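Local coordinates for ankyrin repeat family protein (PDB 3HRA), which is an ankyrin repeat protein whose function is not established, though its stacked helical repeats probably serve to bind a partner protein, as in other members of the family, at residues A46-K56 with R84-L92. Residues are numbered along the deposited sequence; the frame is centred on the assembly and turned at random.
Sequences AVHNNDIEIAK and RTEILAYML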
ATOM      1  N   ALA A  46      12.785   6.625   1.998  1.00  4.00           N
ATOM      2  CA  ALA A  46      13.210   5.270   2.365  1.00  4.91           C
ATOM      3  C   ALA A  46      12.239   4.202   1.860  1.00  7.79           C
ATOM      4  O   ALA A  46      12.657   3.136   1.425  1.00  5.91           O
ATOM      5  CB  ALA A  46      13.401   5.157   3.875  1.00  8.61           C
ATOM      6  N   VAL A  47      10.944   4.472   1.930  1.00  6.00           N
ATOM      7  CA  VAL A  47       9.960   3.484   1.478  1.00  5.32           C
ATOM      8  C   VAL A  47      10.039   3.280  -0.037  1.00  9.22           C
ATOM      9  O   VAL A  47       9.990   2.150  -0.520  1.00  7.30           O
ATOM     10  CB  VAL A  47       8.520   3.850   1.918  1.00  7.62           C
ATOM     11  CG1 VAL A  47       7.511   2.906   1.292  1.00  7.51           C
ATOM     12  CG2 VAL A  47       8.416   3.797   3.431  1.00  7.29           C
ATOM     13  N   HIS A  48      10.172   4.382  -0.772  1.00  6.01           N
ATOM     14  CA  HIS A  48      10.375   4.344  -2.219  1.00  6.58           C
ATOM     15  C   HIS A  48      11.620   3.526  -2.581  1.00  5.77           C
ATOM     16  O   HIS A  48      11.588   2.721  -3.506  1.00 11.43           O
ATOM     17  CB  HIS A  48      10.486   5.771  -2.786  1.00  6.81           C
ATOM     18  CG  HIS A  48       9.163   6.463  -2.958  1.00 10.60           C
ATOM     19  ND1 HIS A  48       8.382   6.857  -1.890  1.00 10.20           N
ATOM     20  CD2 HIS A  48       8.482   6.830  -4.070  1.00 13.25           C
ATOM     21  CE1 HIS A  48       7.281   7.436  -2.336  1.00 10.70           C
ATOM     22  NE2 HIS A  48       7.315   7.429  -3.656  1.00 15.22           N
ATOM     23  N   ASN A  49      12.699   3.715  -1.823  1.00  5.92           N
ATOM     24  CA  ASN A  49      13.966   3.017  -2.046  1.00  3.54           C
ATOM     25  C   ASN A  49      14.003   1.573  -1.515  1.00  6.80           C
ATOM     26  O   ASN A  49      14.927   0.805  -1.827  1.00 11.54           O
ATOM     27  CB  ASN A  49      15.113   3.784  -1.384  1.00  6.83           C
ATOM     28  CG  ASN A  49      15.559   4.990  -2.187  1.00  6.78           C
ATOM     29  OD1 ASN A  49      15.532   4.978  -3.410  1.00 14.00           O
ATOM     30  ND2 ASN A  49      15.988   6.035  -1.492  1.00  6.82           N
ATOM     31  N   ASN A  50      12.996   1.221  -0.720  1.00  5.02           N
ATOM     32  CA  ASN A  50      12.998  -0.018   0.080  1.00  6.57           C
ATOM     33  C   ASN A  50      14.246  -0.160   0.955  1.00  7.70           C
ATOM     34  O   ASN A  50      14.825  -1.242   1.072  1.00  8.51           O
ATOM     35  CB  ASN A  50      12.759  -1.283  -0.757  1.00  8.00           C
ATOM     36  CG  ASN A  50      12.257  -2.449   0.087  1.00  7.37           C
ATOM     37  OD1 ASN A  50      11.615  -2.256   1.120  1.00  9.66           O
ATOM     38  ND2 ASN A  50      12.550  -3.673  -0.356  1.00 15.90           N
ATOM     39  N   ASP A  51      14.630   0.949   1.589  1.00  7.43           N
ATOM     40  CA  ASP A  51      15.682   0.930   2.590  1.00  8.69           C
ATOM     41  C   ASP A  51      15.045   0.600   3.937  1.00  6.62           C
ATOM     42  O   ASP A  51      14.607   1.485   4.683  1.00  5.59           O
ATOM     43  CB  ASP A  51      16.444   2.258   2.619  1.00  5.74           C
ATOM     44  CG  ASP A  51      17.408   2.407   1.449  1.00 10.96           C
ATOM     45  OD1 ASP A  51      17.801   1.394   0.815  1.00 14.30           O
ATOM     46  OD2 ASP A  51      17.786   3.546   1.156  1.00 10.76           O
ATOM     47  N   ILE A  52      14.997  -0.695   4.226  1.00  7.89           N
ATOM     48  CA  ILE A  52      14.221  -1.198   5.346  1.00  7.04           C
ATOM     49  C   ILE A  52      14.749  -0.689   6.703  1.00  9.02           C
ATOM     50  O   ILE A  52      13.974  -0.290   7.576  1.00  6.43           O
ATOM     51  CB  ILE A  52      14.186  -2.743   5.308  1.00  8.89           C
ATOM     52  CG1 ILE A  52      13.450  -3.214   4.046  1.00  8.74           C
ATOM     53  CG2 ILE A  52      13.516  -3.290   6.531  1.00  7.91           C
ATOM     54  CD1 ILE A  52      13.548  -4.738   3.770  1.00  9.10           C
ATOM     55  N   GLU A  53      16.059  -0.717   6.889  1.00  9.18           N
ATOM     56  CA  GLU A  53      16.614  -0.333   8.181  1.00  5.46           C
ATOM     57  C   GLU A  53      16.426   1.164   8.436  1.00  8.18           C
ATOM     58  O   GLU A  53      16.114   1.576   9.554  1.00  7.50           O
ATOM     59  CB  GLU A  53      18.090  -0.741   8.286  1.00 11.85           C
ATOM     60  CG  GLU A  53      18.736  -0.413   9.636  1.00 16.23           C
ATOM     61  CD  GLU A  53      18.088  -1.142  10.818  1.00 19.56           C
ATOM     62  OE1 GLU A  53      18.461  -0.827  11.974  1.00 22.56           O
ATOM     63  OE2 GLU A  53      17.221  -2.031  10.598  1.00 24.00           O
ATOM     64  N   ILE A  54      16.602   1.973   7.392  1.00  7.05           N
ATOM     65  CA  ILE A  54      16.369   3.405   7.504  1.00  6.68           C
ATOM     66  C   ILE A  54      14.907   3.649   7.874  1.00  5.40           C
ATOM     67  O   ILE A  54      14.602   4.455   8.759  1.00  5.02           O
ATOM     68  CB  ILE A  54      16.761   4.153   6.204  1.00  8.30           C
ATOM     69  CG1 ILE A  54      18.290   4.187   6.068  1.00  7.45           C
ATOM     70  CG2 ILE A  54      16.166   5.579   6.185  1.00  3.67           C
ATOM     71  CD1 ILE A  54      18.790   4.793   4.765  1.00  7.39           C
ATOM     72  N   ALA A  55      14.005   2.951   7.188  1.00  3.45           N
ATOM     73  CA  ALA A  55      12.581   3.130   7.443  1.00  3.98           C
ATOM     74  C   ALA A  55      12.239   2.756   8.885  1.00  3.44           C
ATOM     75  O   ALA A  55      11.499   3.476   9.558  1.00  3.53           O
ATOM     76  CB  ALA A  55      11.723   2.321   6.431  1.00  6.39           C
ATOM     77  N   LYS A  56      12.764   1.630   9.361  1.00  6.89           N
ATOM     78  CA  LYS A  56      12.530   1.225  10.758  1.00  9.20           C
ATOM     79  C   LYS A  56      13.065   2.285  11.733  1.00  9.27           C
ATOM     80  O   LYS A  56      12.389   2.645  12.701  1.00  7.35           O
ATOM     81  CB  LYS A  56      13.153  -0.145  11.043  1.00  6.29           C
ATOM     82  CG  LYS A  56      12.458  -1.314  10.341  1.00  7.78           C
ATOM     83  CD  LYS A  56      13.229  -2.624  10.579  1.00  7.46           C
ATOM     84  CE  LYS A  56      12.451  -3.813  10.023  1.00 12.77           C
ATOM     85  NZ  LYS A  56      13.253  -5.064  10.136  1.00 20.38           N
ATOM     86  N   ARG A  84       6.286  -3.351  -0.549  1.00  6.99           N
ATOM     87  CA  ARG A  84       7.347  -3.227   0.461  1.00  5.01           C
ATOM     88  C   ARG A  84       6.897  -3.949   1.717  1.00  4.90           C
ATOM     89  O   ARG A  84       6.535  -3.333   2.714  1.00  8.39           O
ATOM     90  CB  ARG A  84       7.615  -1.751   0.778  1.00  6.91           C
ATOM     91  CG  ARG A  84       7.824  -0.867  -0.450  1.00 10.71           C
ATOM     92  CD  ARG A  84       9.182  -1.098  -1.099  1.00 10.08           C
ATOM     93  NE  ARG A  84       9.482  -0.078  -2.115  1.00  9.03           N
ATOM     94  CZ  ARG A  84       9.360  -0.251  -3.426  1.00 12.29           C
ATOM     95  NH1 ARG A  84       8.926  -1.409  -3.913  1.00 13.83           N
ATOM     96  NH2 ARG A  84       9.663   0.742  -4.257  1.00 14.60           N
ATOM     97  N   THR A  85       6.948  -5.272   1.669  1.00  7.35           N
ATOM     98  CA  THR A  85       6.337  -6.118   2.689  1.00  6.11           C
ATOM     99  C   THR A  85       6.930  -5.976   4.085  1.00  7.55           C
ATOM    100  O   THR A  85       6.198  -5.887   5.065  1.00  7.35           O
ATOM    101  CB  THR A  85       6.432  -7.587   2.259  1.00  8.98           C
ATOM    102  OG1 THR A  85       6.014  -7.688   0.894  1.00 12.34           O
ATOM    103  CG2 THR A  85       5.547  -8.472   3.143  1.00 14.34           C
ATOM    104  N   GLU A  86       8.255  -6.009   4.172  1.00  6.44           N
ATOM    105  CA  GLU A  86       8.951  -5.870   5.447  1.00  7.96           C
ATOM    106  C   GLU A  86       8.612  -4.538   6.123  1.00  6.28           C
ATOM    107  O   GLU A  86       8.331  -4.494   7.320  1.00  8.78           O
ATOM    108  CB  GLU A  86      10.460  -5.995   5.211  1.00  8.01           C
ATOM    109  CG  GLU A  86      10.833  -7.328   4.514  1.00 13.51           C
ATOM    110  CD  GLU A  86      11.015  -7.258   2.961  1.00 20.73           C
ATOM    111  OE1 GLU A  86      10.324  -6.489   2.204  1.00 12.17           O
ATOM    112  OE2 GLU A  86      11.881  -8.037   2.487  1.00 23.71           O
ATOM    113  N   ILE A  87       8.649  -3.451   5.350  1.00  6.51           N
ATOM    114  CA  ILE A  87       8.329  -2.140   5.903  1.00  3.82           C
ATOM    115  C   ILE A  87       6.863  -2.062   6.336  1.00  5.22           C
ATOM    116  O   ILE A  87       6.563  -1.545   7.405  1.00  4.32           O
ATOM    117  CB  ILE A  87       8.681  -1.003   4.922  1.00  6.38           C
ATOM    118  CG1 ILE A  87      10.196  -0.942   4.722  1.00  4.79           C
ATOM    119  CG2 ILE A  87       8.149   0.337   5.430  1.00 10.27           C
ATOM    120  CD1 ILE A  87      10.617   0.026   3.608  1.00  6.90           C
ATOM    121  N   LEU A  88       5.960  -2.614   5.517  1.00  5.84           N
ATOM    122  CA  LEU A  88       4.534  -2.645   5.826  1.00  7.64           C
ATOM    123  C   LEU A  88       4.261  -3.414   7.109  1.00  4.21           C
ATOM    124  O   LEU A  88       3.509  -2.951   7.968  1.00  5.32           O
ATOM    125  CB  LEU A  88       3.736  -3.268   4.675  1.00  7.54           C
ATOM    126  CG  LEU A  88       2.230  -3.344   4.895  1.00  7.89           C
ATOM    127  CD1 LEU A  88       1.643  -1.951   5.119  1.00 10.89           C
ATOM    128  CD2 LEU A  88       1.558  -4.040   3.700  1.00 10.24           C
ATOM    129  N   ALA A  89       4.857  -4.595   7.227  1.00  7.32           N
ATOM    130  CA  ALA A  89       4.724  -5.376   8.455  1.00  9.47           C
ATOM    131  C   ALA A  89       5.156  -4.563   9.688  1.00  9.33           C
ATOM    132  O   ALA A  89       4.501  -4.602  10.740  1.00  9.96           O
ATOM    133  CB  ALA A  89       5.522  -6.667   8.345  1.00  9.54           C
ATOM    134  N   TYR A  90       6.266  -3.833   9.559  1.00  6.75           N
ATOM    135  CA  TYR A  90       6.749  -3.009  10.651  1.00  8.00           C
ATOM    136  C   TYR A  90       5.754  -1.895  10.985  1.00  9.03           C
ATOM    137  O   TYR A  90       5.456  -1.644  12.163  1.00  9.94           O
ATOM    138  CB  TYR A  90       8.131  -2.434  10.331  1.00  4.27           C
ATOM    139  CG  TYR A  90       8.907  -2.020  11.554  1.00  7.95           C
ATOM    140  CD1 TYR A  90       9.572  -2.964  12.327  1.00  8.66           C
ATOM    141  CD2 TYR A  90       8.969  -0.679  11.942  1.00 10.27           C
ATOM    142  CE1 TYR A  90      10.299  -2.588  13.449  1.00  9.71           C
ATOM    143  CE2 TYR A  90       9.686  -0.292  13.054  1.00 10.24           C
ATOM    144  CZ  TYR A  90      10.341  -1.247  13.808  1.00  8.38           C
ATOM    145  OH  TYR A  90      11.056  -0.860  14.918  1.00 13.89           O
ATOM    146  N   MET A  91       5.245  -1.234   9.949  1.00  5.83           N
ATOM    147  CA  MET A  91       4.259  -0.173  10.141  1.00  7.02           C
ATOM    148  C   MET A  91       3.022  -0.683  10.864  1.00  8.07           C
ATOM    149  O   MET A  91       2.511  -0.021  11.755  1.00  7.26           O
ATOM    150  CB  MET A  91       3.851   0.430   8.810  1.00  6.11           C
ATOM    151  CG  MET A  91       4.943   1.246   8.141  1.00  6.30           C
ATOM    152  SD  MET A  91       4.384   1.786   6.517  1.00  9.44           S
ATOM    153  CE  MET A  91       5.631   2.999   6.074  1.00  9.40           C
ATOM    154  N   LEU A  92       2.540  -1.856  10.470  1.00  7.86           N
ATOM    155  CA  LEU A  92       1.342  -2.442  11.095  1.00  9.42           C
ATOM    156  C   LEU A  92       1.561  -2.805  12.573  1.00 10.25           C
ATOM    157  O   LEU A  92       0.600  -2.931  13.336  1.00 14.27           O
ATOM    158  CB  LEU A  92       0.879  -3.670  10.311  1.00  6.57           C
ATOM    159  CG  LEU A  92       0.325  -3.341   8.919  1.00  7.01           C
ATOM    160  CD1 LEU A  92       0.059  -4.605   8.097  1.00  8.66           C
ATOM    161  CD2 LEU A  92      -0.934  -2.494   9.059  1.00 14.40           C
TER
HETATM  162  O   HOH W   1       9.872  -3.705   2.680  1.00 10.39           O
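Arg84 reaches across to the C-terminal turn of helix 42-49; its CB lies 4.0 Å from Asn50 OD1. The chain bends at CG (chi2 -74°), which crosses Val47 CG1 obliquely at 4.2 Å; CD then passes across the Asn50 side chain, 3.5 Å from OD1. NE gives its N-H to Val47 O at 2.8 Å, almost straight along the carbonyl and in the guanidinium plane, and NH2 reaches His48 O at 2.9 Å, tilted from that plane. Two carbonyls at the helix end, just before the Schellman turn at Asn50, fix the guanidinium's rotation; Val47 O also takes the N-H of Asn50. One water donates to Asn50 OD1 and Glu86 OE1 and accepts from Ile87 N, in the first turn of helix 85-94. Deeper in, Ile87 is a knob among Ala46, Val47, Ile52 and Ala55, its CD1 3.8 Å from Ala55 CB. Lys56 CG stands 3.7 Å over the centre of the Tyr90 ring, whose hydroxyl bonds Asp60. Residues 52-56 and 85-92 run nearly parallel (16° between axes); their helices, 52-60 and 85-94, pack side by side as neighbours in an ankyrin stack, helix 75-81 touching Val47 and Arg84 and helix 119-128 continuing the row beyond Thr85.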